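Local coordinates for protein putative ADP-Ribosyltransferase Scabin (Streptomyces scabiei 87.22, PDB 5EWY) that is a DNA-acting ADP-ribosyltransferase toxin that probably transfers ADP-ribose from NAD+ to its target, at residues V67-C72 against T118-D123; A84-Q89 against Y133-D138; D144-K147 against R152-W155; E104-V107 against P112-Y115. All coordinates share one frame; numbering follows the deposited sequence.

Interaction 1: V67-C72 against T118-D123. With 5TQ (4-(8-fluoranyl-6-oxidanylidene-1,3,4,5-tetrahydrobenzo[c][1,6]naphthyridin-2-yl)butanoic acid), chain B.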
# COMPACT_ATOMS: atom_id res chain seq x y z
N VAL A 67 8.75 2.81 -11.87
CA VAL A 67 7.67 3.50 -12.55
C VAL A 67 6.66 3.87 -11.48
O VAL A 67 6.02 3.00 -10.88
CB VAL A 67 7.04 2.64 -13.65
CG1 VAL A 67 5.91 3.39 -14.32
CG2 VAL A 67 8.09 2.23 -14.66
N TRP A 68 6.53 5.16 -11.20
CA TRP A 68 5.66 5.61 -10.12
C TRP A 68 4.22 5.64 -10.57
O TRP A 68 3.91 6.00 -11.71
CB TRP A 68 6.07 7.02 -9.70
CG TRP A 68 7.46 7.09 -9.20
CD1 TRP A 68 8.57 7.45 -9.91
CD2 TRP A 68 7.92 6.76 -7.88
NE1 TRP A 68 9.69 7.37 -9.11
CE2 TRP A 68 9.31 6.96 -7.86
CE3 TRP A 68 7.28 6.33 -6.72
CZ2 TRP A 68 10.08 6.73 -6.72
CZ3 TRP A 68 8.04 6.11 -5.58
CH2 TRP A 68 9.42 6.31 -5.59
N ARG A 69 3.34 5.29 -9.64
CA ARG A 69 1.91 5.41 -9.86
C ARG A 69 1.52 6.88 -9.94
O ARG A 69 1.96 7.69 -9.12
CB ARG A 69 1.19 4.72 -8.71
CG ARG A 69 -0.29 5.10 -8.56
CD ARG A 69 -0.91 4.22 -7.50
NE ARG A 69 -2.18 4.71 -6.95
CZ ARG A 69 -2.26 5.57 -5.94
NH1 ARG A 69 -3.44 5.95 -5.46
NH2 ARG A 69 -1.17 6.10 -5.42
N THR A 70 0.72 7.23 -10.94
CA THR A 70 0.31 8.62 -11.13
C THR A 70 -1.19 8.79 -10.97
O THR A 70 -1.68 9.92 -11.08
CB THR A 70 0.77 9.17 -12.49
OG1 THR A 70 0.20 8.39 -13.54
CG2 THR A 70 2.28 9.12 -12.60
N THR A 71 -1.93 7.72 -10.77
CA THR A 71 -3.34 7.80 -10.45
C THR A 71 -3.51 7.97 -8.94
O THR A 71 -2.56 7.91 -8.16
CB THR A 71 -4.07 6.56 -10.96
OG1 THR A 71 -3.48 5.40 -10.36
CG2 THR A 71 -3.96 6.46 -12.46
N CYS A 72 -4.77 8.10 -8.51
CA CYS A 72 -5.07 8.46 -7.14
C CYS A 72 -6.37 7.80 -6.71
O CYS A 72 -7.13 8.34 -5.90
CB CYS A 72 -5.18 9.98 -6.96
SG CYS A 72 -6.33 10.81 -8.02
N THR A 118 0.83 -2.58 -1.14
CA THR A 118 -0.60 -2.32 -1.28
C THR A 118 -1.00 -2.88 -2.63
O THR A 118 -0.17 -3.29 -3.43
CB THR A 118 -0.93 -0.82 -1.21
OG1 THR A 118 -0.48 -0.16 -2.41
CG2 THR A 118 -0.30 -0.16 0.04
N THR A 119 -2.30 -2.84 -2.91
CA THR A 119 -2.81 -3.35 -4.17
C THR A 119 -3.89 -2.45 -4.74
O THR A 119 -4.66 -1.84 -4.00
CB THR A 119 -3.35 -4.80 -4.00
OG1 THR A 119 -3.90 -5.28 -5.22
CG2 THR A 119 -4.38 -4.89 -2.91
N TYR A 120 -4.01 -2.50 -6.06
CA TYR A 120 -5.14 -1.89 -6.73
C TYR A 120 -6.42 -2.69 -6.55
O TYR A 120 -7.51 -2.18 -6.85
CB TYR A 120 -4.85 -1.82 -8.24
CG TYR A 120 -3.79 -0.86 -8.70
CD1 TYR A 120 -4.01 0.51 -8.71
CD2 TYR A 120 -2.59 -1.32 -9.25
CE1 TYR A 120 -3.07 1.39 -9.19
CE2 TYR A 120 -1.63 -0.43 -9.72
CZ TYR A 120 -1.90 0.92 -9.71
OH TYR A 120 -0.97 1.82 -10.18
N ASP A 121 -6.34 -3.93 -6.08
CA ASP A 121 -7.46 -4.88 -6.07
C ASP A 121 -8.11 -4.91 -4.69
O ASP A 121 -7.54 -5.47 -3.72
CB ASP A 121 -6.92 -6.25 -6.45
CG ASP A 121 -7.98 -7.32 -6.52
OD1 ASP A 121 -9.17 -7.03 -6.31
OD2 ASP A 121 -7.59 -8.49 -6.81
N HIS A 122 -9.32 -4.35 -4.60
CA HIS A 122 -10.10 -4.39 -3.37
C HIS A 122 -10.20 -5.78 -2.77
O HIS A 122 -10.27 -5.92 -1.54
CB HIS A 122 -11.49 -3.83 -3.66
CG HIS A 122 -12.43 -3.97 -2.51
ND1 HIS A 122 -13.18 -5.10 -2.29
CD2 HIS A 122 -12.68 -3.15 -1.45
CE1 HIS A 122 -13.87 -4.97 -1.17
NE2 HIS A 122 -13.58 -3.80 -0.64
N ASP A 123 -10.28 -6.79 -3.62
CA ASP A 123 -10.57 -8.17 -3.21
C ASP A 123 -9.34 -9.02 -2.92
O ASP A 123 -9.49 -10.22 -2.64
CB ASP A 123 -11.42 -8.87 -4.27
CG ASP A 123 -12.76 -8.23 -4.45
OD1 ASP A 123 -13.30 -7.66 -3.50
OD2 ASP A 123 -13.23 -8.30 -5.59
N12 5TQ B . 2.55 -9.30 3.16
C13 5TQ B . 1.65 -9.08 4.11
C15 5TQ B . 3.80 -10.07 3.47
C17 5TQ B . 5.30 -8.74 5.04
C01 5TQ B . -0.64 -6.68 -1.40
C02 5TQ B . 0.24 -6.94 -2.44
C03 5TQ B . 1.43 -7.62 -2.22
C04 5TQ B . 1.76 -8.04 -0.93
C05 5TQ B . 0.87 -7.81 0.14
C06 5TQ B . -0.32 -7.11 -0.11
C07 5TQ B . -1.26 -6.89 0.99
C08 5TQ B . 1.18 -8.24 1.48
C09 5TQ B . 0.21 -7.96 2.49
N10 5TQ B . -0.94 -7.29 2.23
C11 5TQ B . 2.33 -8.94 1.87
C14 5TQ B . 0.51 -8.39 3.85
C16 5TQ B . 4.36 -9.92 4.88
C18 5TQ B . 4.54 -7.47 5.35
O19 5TQ B . -2.34 -6.27 0.79
F20 5TQ B . -0.07 -6.53 -3.67
O21 5TQ B . 4.96 -6.71 6.26
O22 5TQ B . 3.52 -7.19 4.70
O HOH W 1 -2.04 3.67 -11.93
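Tyr120 reaches from just past strand 115-119 to Arg69 and Thr71, in the loop ahead of strand 75-79. The residues before it, Ser117-Thr118-Thr119, fit the Ser-Thr-Ser type motif of the R-S-E class of ADP-ribosyltransferases.

The packing is at the hydroxyl end of the tyrosine. Arg69 and Tyr120 run past each other in opposite senses. The arginine chain is extended from CG to NE, which lays Arg69 CD 3.6 Å from Tyr120 OH. The guanidinium and ring planes are 55° apart, so the two groups do not stack.

No direct hydrogen bond joins the segments. A water bridges them instead. It donates to Tyr120 OH at 2.8 Å and lies 2.7 Å from Thr71 OG1. Tyr120 OH is also bonded to Asp144. Arg69 NH2 meets the carbonyl oxygens of Ala139 and Gly141, and Arg69 NH1 that of Gly73.

Two turns shape segment 118-123. Thr119 OG1 accepts from Asp121 N at 2.9 Å, an ST turn. Asp121 OD1 accepts from Asp123 N at 2.9 Å, an Asx turn. Thr119 OG1 is also bonded to Gln158 O, which ties the first turn to another pocket residue.

The inhibitor meets the strand end through its fluorine. F20 lies 3.3 Å from Thr118 O and 3.7 Å from Thr119 CB.

Interaction 2: A84-Q89 against Y133-D138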
# COMPACT_ATOMS: atom_id res chain seq x y z
N ALA A 84 -5.98 0.06 15.79
CA ALA A 84 -5.46 0.94 16.82
C ALA A 84 -4.00 1.28 16.56
O ALA A 84 -3.57 2.42 16.78
CB ALA A 84 -5.65 0.32 18.20
N VAL A 85 -3.24 0.32 16.03
CA VAL A 85 -1.83 0.53 15.76
C VAL A 85 -1.64 1.27 14.45
O VAL A 85 -0.89 2.25 14.38
CB VAL A 85 -1.12 -0.85 15.72
CG1 VAL A 85 0.35 -0.67 15.40
CG2 VAL A 85 -1.34 -1.61 17.04
N VAL A 86 -2.30 0.81 13.39
CA VAL A 86 -2.13 1.42 12.07
C VAL A 86 -2.63 2.87 12.06
O VAL A 86 -1.99 3.74 11.46
CB VAL A 86 -2.82 0.57 11.00
CG1 VAL A 86 -2.80 1.27 9.64
CG2 VAL A 86 -2.17 -0.77 10.87
N PHE A 87 -3.75 3.15 12.71
CA PHE A 87 -4.22 4.53 12.68
C PHE A 87 -3.29 5.45 13.46
O PHE A 87 -3.19 6.63 13.15
CB PHE A 87 -5.64 4.63 13.22
CG PHE A 87 -6.68 3.95 12.37
CD1 PHE A 87 -6.40 3.47 11.10
CD2 PHE A 87 -7.98 3.84 12.85
CE1 PHE A 87 -7.39 2.84 10.33
CE2 PHE A 87 -8.96 3.23 12.07
CZ PHE A 87 -8.67 2.74 10.83
N GLU A 88 -2.60 4.93 14.48
CA GLU A 88 -1.66 5.77 15.20
C GLU A 88 -0.34 5.95 14.44
O GLU A 88 0.20 7.06 14.40
CB GLU A 88 -1.42 5.16 16.58
CG GLU A 88 -0.58 6.01 17.50
CD GLU A 88 -1.02 5.92 18.94
OE1 GLU A 88 -2.21 6.22 19.22
OE2 GLU A 88 -0.20 5.54 19.80
N GLN A 89 0.20 4.87 13.86
CA GLN A 89 1.55 4.89 13.29
C GLN A 89 1.59 5.02 11.79
O GLN A 89 2.66 5.27 11.24
CB GLN A 89 2.25 3.55 13.54
CG GLN A 89 2.50 3.18 14.92
CD GLN A 89 3.18 1.82 15.00
OE1 GLN A 89 3.42 1.14 14.00
NE2 GLN A 89 3.50 1.44 16.19
N TYR A 133 -7.70 -7.89 8.44
CA TYR A 133 -8.25 -6.64 8.02
C TYR A 133 -7.92 -6.27 6.59
O TYR A 133 -6.90 -6.59 6.10
CB TYR A 133 -7.64 -5.56 8.92
CG TYR A 133 -7.91 -5.73 10.40
CD1 TYR A 133 -9.04 -5.28 10.96
CD2 TYR A 133 -7.01 -6.37 11.20
CE1 TYR A 133 -9.29 -5.46 12.29
CE2 TYR A 133 -7.27 -6.56 12.52
CZ TYR A 133 -8.40 -6.08 13.05
OH TYR A 133 -8.67 -6.25 14.37
N ASN A 134 -8.85 -5.56 5.97
CA ASN A 134 -8.64 -4.95 4.66
C ASN A 134 -8.61 -3.44 4.87
O ASN A 134 -9.65 -2.83 5.14
CB ASN A 134 -9.76 -5.38 3.71
CG ASN A 134 -9.43 -5.13 2.26
OD1 ASN A 134 -8.27 -5.24 1.83
ND2 ASN A 134 -10.46 -4.79 1.47
N TYR A 135 -7.44 -2.83 4.75
CA TYR A 135 -7.27 -1.38 4.87
C TYR A 135 -7.46 -0.68 3.54
O TYR A 135 -7.11 -1.22 2.48
CB TYR A 135 -5.89 -1.06 5.42
CG TYR A 135 -5.73 -1.40 6.89
CD1 TYR A 135 -5.29 -2.65 7.30
CD2 TYR A 135 -6.00 -0.46 7.86
CE1 TYR A 135 -5.16 -2.96 8.65
CE2 TYR A 135 -5.88 -0.74 9.19
CZ TYR A 135 -5.44 -1.99 9.59
OH TYR A 135 -5.35 -2.22 10.94
N TYR A 136 -8.07 0.50 3.62
CA TYR A 136 -8.40 1.36 2.49
C TYR A 136 -7.49 2.58 2.56
O TYR A 136 -7.38 3.20 3.62
CB TYR A 136 -9.87 1.81 2.59
CG TYR A 136 -10.90 0.73 2.38
CD1 TYR A 136 -10.88 -0.45 3.12
CD2 TYR A 136 -11.86 0.85 1.42
CE1 TYR A 136 -11.82 -1.42 2.93
CE2 TYR A 136 -12.78 -0.15 1.19
CZ TYR A 136 -12.74 -1.30 1.95
OH TYR A 136 -13.69 -2.25 1.72
N ILE A 137 -6.77 2.85 1.47
CA ILE A 137 -5.66 3.80 1.45
C ILE A 137 -5.90 4.82 0.34
O ILE A 137 -6.29 4.45 -0.78
CB ILE A 137 -4.34 3.04 1.21
CG1 ILE A 137 -4.06 2.18 2.44
CG2 ILE A 137 -3.16 3.98 0.93
CD1 ILE A 137 -3.06 1.07 2.19
N ASP A 138 -5.68 6.09 0.65
CA ASP A 138 -5.81 7.16 -0.34
C ASP A 138 -4.52 7.97 -0.23
O ASP A 138 -4.41 8.90 0.56
CB ASP A 138 -7.05 7.99 -0.08
CG ASP A 138 -7.17 9.20 -1.00
OD1 ASP A 138 -6.58 9.20 -2.11
OD2 ASP A 138 -7.87 10.16 -0.63
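Tyr135 points from strand 133-137 at helix 83-89, where Val86 and Phe87 receive its ring. The contact packs the helix against an inner strand of the four-stranded antiparallel sheet of the ADP-ribosyltransferase fold. All three residues are buried.

Val86 points at the strand and crosses the tyrosine obliquely. Its two methyls divide the work. CG1 lies 3.7 Å from Tyr135 CE2. CG2 lies nearer the hydroxyl end, 3.7 Å from Tyr135 CZ. CG1 is trans to the backbone N (chi1 173°), and with CG2 beside that N both branches meet the ring.

Phe87, at the next position on the helix, meets the same ring atom as Val86 CG1. Its CE1 is 4.0 Å from Tyr135 CE2 and lies at the tyrosine's edge, near the ring plane. Relative to the phenylalanine ring the approach is oblique. Phe87 also packs on Val175 of strand 172-179, so it touches two neighbouring strands.

No hydrogen bond crosses between the segments. The buried hydroxyl of Tyr135 is satisfied by Arg81 O, just ahead of the helix. The side chain of Arg81 in turn is bonded to Gln89 OE1. The Tyr135 backbone pairs with Arg77, a residue of the inhibitor pocket. Beside the hydroxyl, Val86 CG2 lies 3.5 Å from Tyr135 OH.

Interaction 3: D144-K147 against R152-W155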
# COMPACT_ATOMS: atom_id res chain seq x y z
N ASP A 144 4.52 1.39 -8.98
CA ASP A 144 3.64 0.43 -9.62
C ASP A 144 4.47 -0.79 -9.99
O ASP A 144 5.32 -0.73 -10.88
CB ASP A 144 2.95 1.06 -10.83
CG ASP A 144 1.92 0.14 -11.45
OD1 ASP A 144 2.23 -1.05 -11.65
OD2 ASP A 144 0.80 0.60 -11.76
N VAL A 145 4.25 -1.90 -9.29
CA VAL A 145 5.14 -3.05 -9.41
C VAL A 145 5.12 -3.60 -10.83
O VAL A 145 6.17 -3.83 -11.43
CB VAL A 145 4.80 -4.12 -8.37
CG1 VAL A 145 5.52 -5.46 -8.68
CG2 VAL A 145 5.20 -3.65 -6.99
N ASN A 146 3.93 -3.86 -11.37
CA ASN A 146 3.87 -4.48 -12.69
C ASN A 146 4.40 -3.55 -13.79
O ASN A 146 4.96 -4.04 -14.78
CB ASN A 146 2.46 -4.96 -13.01
CG ASN A 146 2.06 -6.14 -12.17
OD1 ASN A 146 2.84 -6.65 -11.35
ND2 ASN A 146 0.82 -6.59 -12.35
N LYS A 147 4.25 -2.24 -13.63
CA LYS A 147 4.84 -1.32 -14.60
C LYS A 147 6.35 -1.28 -14.48
O LYS A 147 7.04 -0.96 -15.46
CB LYS A 147 4.27 0.09 -14.43
CG LYS A 147 2.83 0.23 -14.84
CD LYS A 147 2.39 1.69 -14.76
CE LYS A 147 0.90 1.85 -14.99
NZ LYS A 147 0.48 1.27 -16.29
N ARG A 152 4.37 -10.31 -16.08
CA ARG A 152 4.51 -11.72 -16.38
C ARG A 152 5.08 -12.52 -15.22
O ARG A 152 5.14 -13.75 -15.31
CB ARG A 152 5.44 -11.91 -17.59
CG ARG A 152 5.00 -11.17 -18.84
CD ARG A 152 3.73 -11.75 -19.42
NE ARG A 152 3.32 -11.05 -20.63
CZ ARG A 152 3.84 -11.27 -21.84
NH1 ARG A 152 4.80 -12.18 -22.00
NH2 ARG A 152 3.41 -10.58 -22.88
N HIS A 153 5.50 -11.86 -14.14
CA HIS A 153 6.07 -12.57 -13.02
C HIS A 153 4.99 -13.29 -12.22
O HIS A 153 3.78 -13.06 -12.41
CB HIS A 153 6.85 -11.61 -12.12
CG HIS A 153 6.00 -10.55 -11.50
ND1 HIS A 153 5.45 -10.68 -10.24
CD2 HIS A 153 5.59 -9.35 -11.97
CE1 HIS A 153 4.75 -9.59 -9.96
NE2 HIS A 153 4.83 -8.77 -10.99
N LYS A 154 5.44 -14.18 -11.34
CA LYS A 154 4.55 -15.11 -10.66
C LYS A 154 3.40 -14.40 -9.96
O LYS A 154 2.28 -14.92 -9.89
CB LYS A 154 5.36 -15.91 -9.64
CG LYS A 154 4.56 -16.96 -8.91
CD LYS A 154 5.46 -18.07 -8.36
CE LYS A 154 6.51 -17.54 -7.39
NZ LYS A 154 7.44 -18.61 -6.91
N TRP A 155 3.66 -13.22 -9.39
CA TRP A 155 2.70 -12.53 -8.55
C TRP A 155 2.07 -11.33 -9.23
O TRP A 155 1.54 -10.43 -8.56
CB TRP A 155 3.38 -12.14 -7.23
CG TRP A 155 3.76 -13.36 -6.47
CD1 TRP A 155 5.01 -13.79 -6.18
CD2 TRP A 155 2.87 -14.34 -5.93
NE1 TRP A 155 4.97 -14.98 -5.48
CE2 TRP A 155 3.65 -15.33 -5.30
CE3 TRP A 155 1.47 -14.46 -5.90
CZ2 TRP A 155 3.09 -16.43 -4.67
CZ3 TRP A 155 0.91 -15.55 -5.26
CH2 TRP A 155 1.72 -16.53 -4.66
O HOH W 2 1.90 -7.02 -8.76
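The loop between helix 145-149 and strand 160-164 is tied to the first turn of that helix by a hydrogen bond from His153 to Asn146. The bond runs from His153 NE2 to Asn146 OD1, 2.9 Å long with an N-H...O angle of 153°. The imidazole meets the amide from above the carbonyl plane, 36° out of it. Asn146 OD1 is itself tilted a little from the ring plane of the histidine. Amide and ring planes stand 74° apart, and the side chains cross at nearly a right angle.

His153 CG lies between the backbone N and the carbonyl carbon, a position that turns the ring toward the helix. Val145 CG1 adds a looser contact, 4.1 Å from His153 NE2 and oblique to the ring.

The loop, probably the ADP-ribosylating turn-turn loop of this family, leads into Gln158-Val159-Glu160, which fits the Q-x-E motif. Gln158 and Glu160 line the inhibitor pocket. Asn146 holds the loop ahead of the motif at two points, His153 and Ala156, since its ND2 is also bonded to Ala156 O.

A water donates to Asn146 OD1 at 2.8 Å. Its longer approach to Trp155 O is weak and doubtful. At the start of the helix Asp144 is the N-cap, and its OD1 accepts from Lys147 N at 3.1 Å.

Interaction 4: E104-V107 against P112-Y115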
# COMPACT_ATOMS: atom_id res chain seq x y z
N GLU A 104 11.85 -6.77 -7.52
CA GLU A 104 11.60 -8.15 -7.94
C GLU A 104 11.96 -9.13 -6.83
O GLU A 104 11.21 -10.08 -6.57
CB GLU A 104 12.42 -8.44 -9.21
CG GLU A 104 11.92 -9.61 -10.01
CD GLU A 104 12.79 -9.91 -11.21
OE1 GLU A 104 13.89 -9.30 -11.38
OE2 GLU A 104 12.38 -10.79 -12.00
N SER A 105 13.09 -8.90 -6.15
CA SER A 105 13.49 -9.78 -5.05
C SER A 105 12.46 -9.76 -3.94
O SER A 105 12.07 -10.81 -3.43
CB SER A 105 14.86 -9.36 -4.50
OG SER A 105 15.90 -9.51 -5.44
N TYR A 106 11.98 -8.57 -3.57
CA TYR A 106 11.03 -8.41 -2.47
C TYR A 106 9.70 -9.11 -2.79
O TYR A 106 9.12 -9.78 -1.93
CB TYR A 106 10.80 -6.91 -2.23
CG TYR A 106 9.57 -6.57 -1.41
CD1 TYR A 106 9.52 -6.86 -0.06
CD2 TYR A 106 8.47 -5.94 -1.99
CE1 TYR A 106 8.41 -6.55 0.70
CE2 TYR A 106 7.35 -5.63 -1.23
CZ TYR A 106 7.33 -5.94 0.11
OH TYR A 106 6.23 -5.64 0.89
N VAL A 107 9.25 -8.98 -4.03
CA VAL A 107 7.99 -9.60 -4.46
C VAL A 107 8.09 -11.12 -4.47
O VAL A 107 7.13 -11.82 -4.12
CB VAL A 107 7.61 -9.05 -5.84
CG1 VAL A 107 6.51 -9.91 -6.51
CG2 VAL A 107 7.18 -7.59 -5.72
N PRO A 112 12.69 -8.60 4.66
CA PRO A 112 12.47 -7.24 5.16
C PRO A 112 12.91 -6.22 4.13
O PRO A 112 13.96 -6.35 3.51
CB PRO A 112 13.35 -7.17 6.41
CG PRO A 112 13.51 -8.58 6.85
CD PRO A 112 13.52 -9.39 5.57
N SER A 113 12.09 -5.19 3.95
CA SER A 113 12.28 -4.24 2.86
C SER A 113 11.92 -2.83 3.30
O SER A 113 11.33 -2.64 4.38
CB SER A 113 11.42 -4.67 1.68
OG SER A 113 10.13 -4.08 1.76
N PRO A 114 12.27 -1.82 2.50
CA PRO A 114 11.83 -0.45 2.76
C PRO A 114 10.41 -0.17 2.30
O PRO A 114 9.97 0.98 2.39
CB PRO A 114 12.82 0.37 1.93
CG PRO A 114 13.10 -0.50 0.77
CD PRO A 114 13.18 -1.89 1.34
N TYR A 115 9.73 -1.17 1.75
CA TYR A 115 8.45 -0.98 1.09
C TYR A 115 7.29 -1.45 1.96
O TYR A 115 7.41 -2.42 2.71
CB TYR A 115 8.41 -1.78 -0.22
CG TYR A 115 9.54 -1.45 -1.15
CD1 TYR A 115 9.59 -0.22 -1.80
CD2 TYR A 115 10.57 -2.36 -1.39
CE1 TYR A 115 10.63 0.10 -2.64
CE2 TYR A 115 11.59 -2.05 -2.25
CZ TYR A 115 11.63 -0.82 -2.86
OH TYR A 115 12.66 -0.51 -3.70
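Tyr106 lays its ring against Ser113 and Tyr115, which follow its helix in the chain. Ser113 OG stands over one face of the ring, 3.2 Å from Tyr106 CE1. Ser113 CB is beside it, 3.4 Å from Tyr106 CD1. Tyr115 CB lies over the same face but nearer the other edge, 4.1 Å from Tyr106 CE2. The two tyrosine rings are oblique to each other. Their centroids are 5.7 Å apart and their planes meet at 45°.

Next come the groups that set these side chains in place. Tyr106 CG is trans to its backbone N (chi1 163°), and this carries the ring off the helix toward the loop. Ser113 OG accepts a hydrogen bond from Tyr115 N at 2.9 Å, an ST turn spanning Pro114. The bond fixes the hydroxyl oxygen above the Tyr106 ring. Pro114 CG lies over one face of the Tyr115 ring, offset toward its rim.

Further out, each tyrosine hydroxyl has a partner. Tyr106 OH is bonded to Ser117 OG, and Tyr115 OH to Tyr101 O. The side chain of Tyr115 packs on Ala162 and Pro164 of strand 160-164, which also carries Glu160, a neighbour of the Tyr106 side chain.

Ser117 and Glu160 both line the inhibitor pocket. Tyr106 is therefore a second-shell residue of that site. It joins helix 103-108 to strand 115-119, whose Ser117 is consistent with the first serine of the Ser-Thr-Ser type motif in R-S-E enzymes.

The contacts lie at different distances from the inhibitor. Interaction 1 reaches the ligand directly through Thr118 and Thr119. In interaction 4 the side chain of Tyr106 is about 5 Å from the bound 5TQ. In interaction 3 the side chain of Val145 is about 7 Å from 5TQ. In interaction 2 the side chain of Tyr135 is about 8 Å from 5TQ. Interactions 1 and 3, with centres 12 Å apart, join where Tyr120 OH meets Asp144 OD2 at 2.7 Å. Interactions 1 and 2 meet where His122 NE2 and Tyr136 OH, 2.8 Å apart, probably hydrogen-bond. Val107 of interaction 4 packs on interaction 3, its CG1 3.9 Å from His153 CE1.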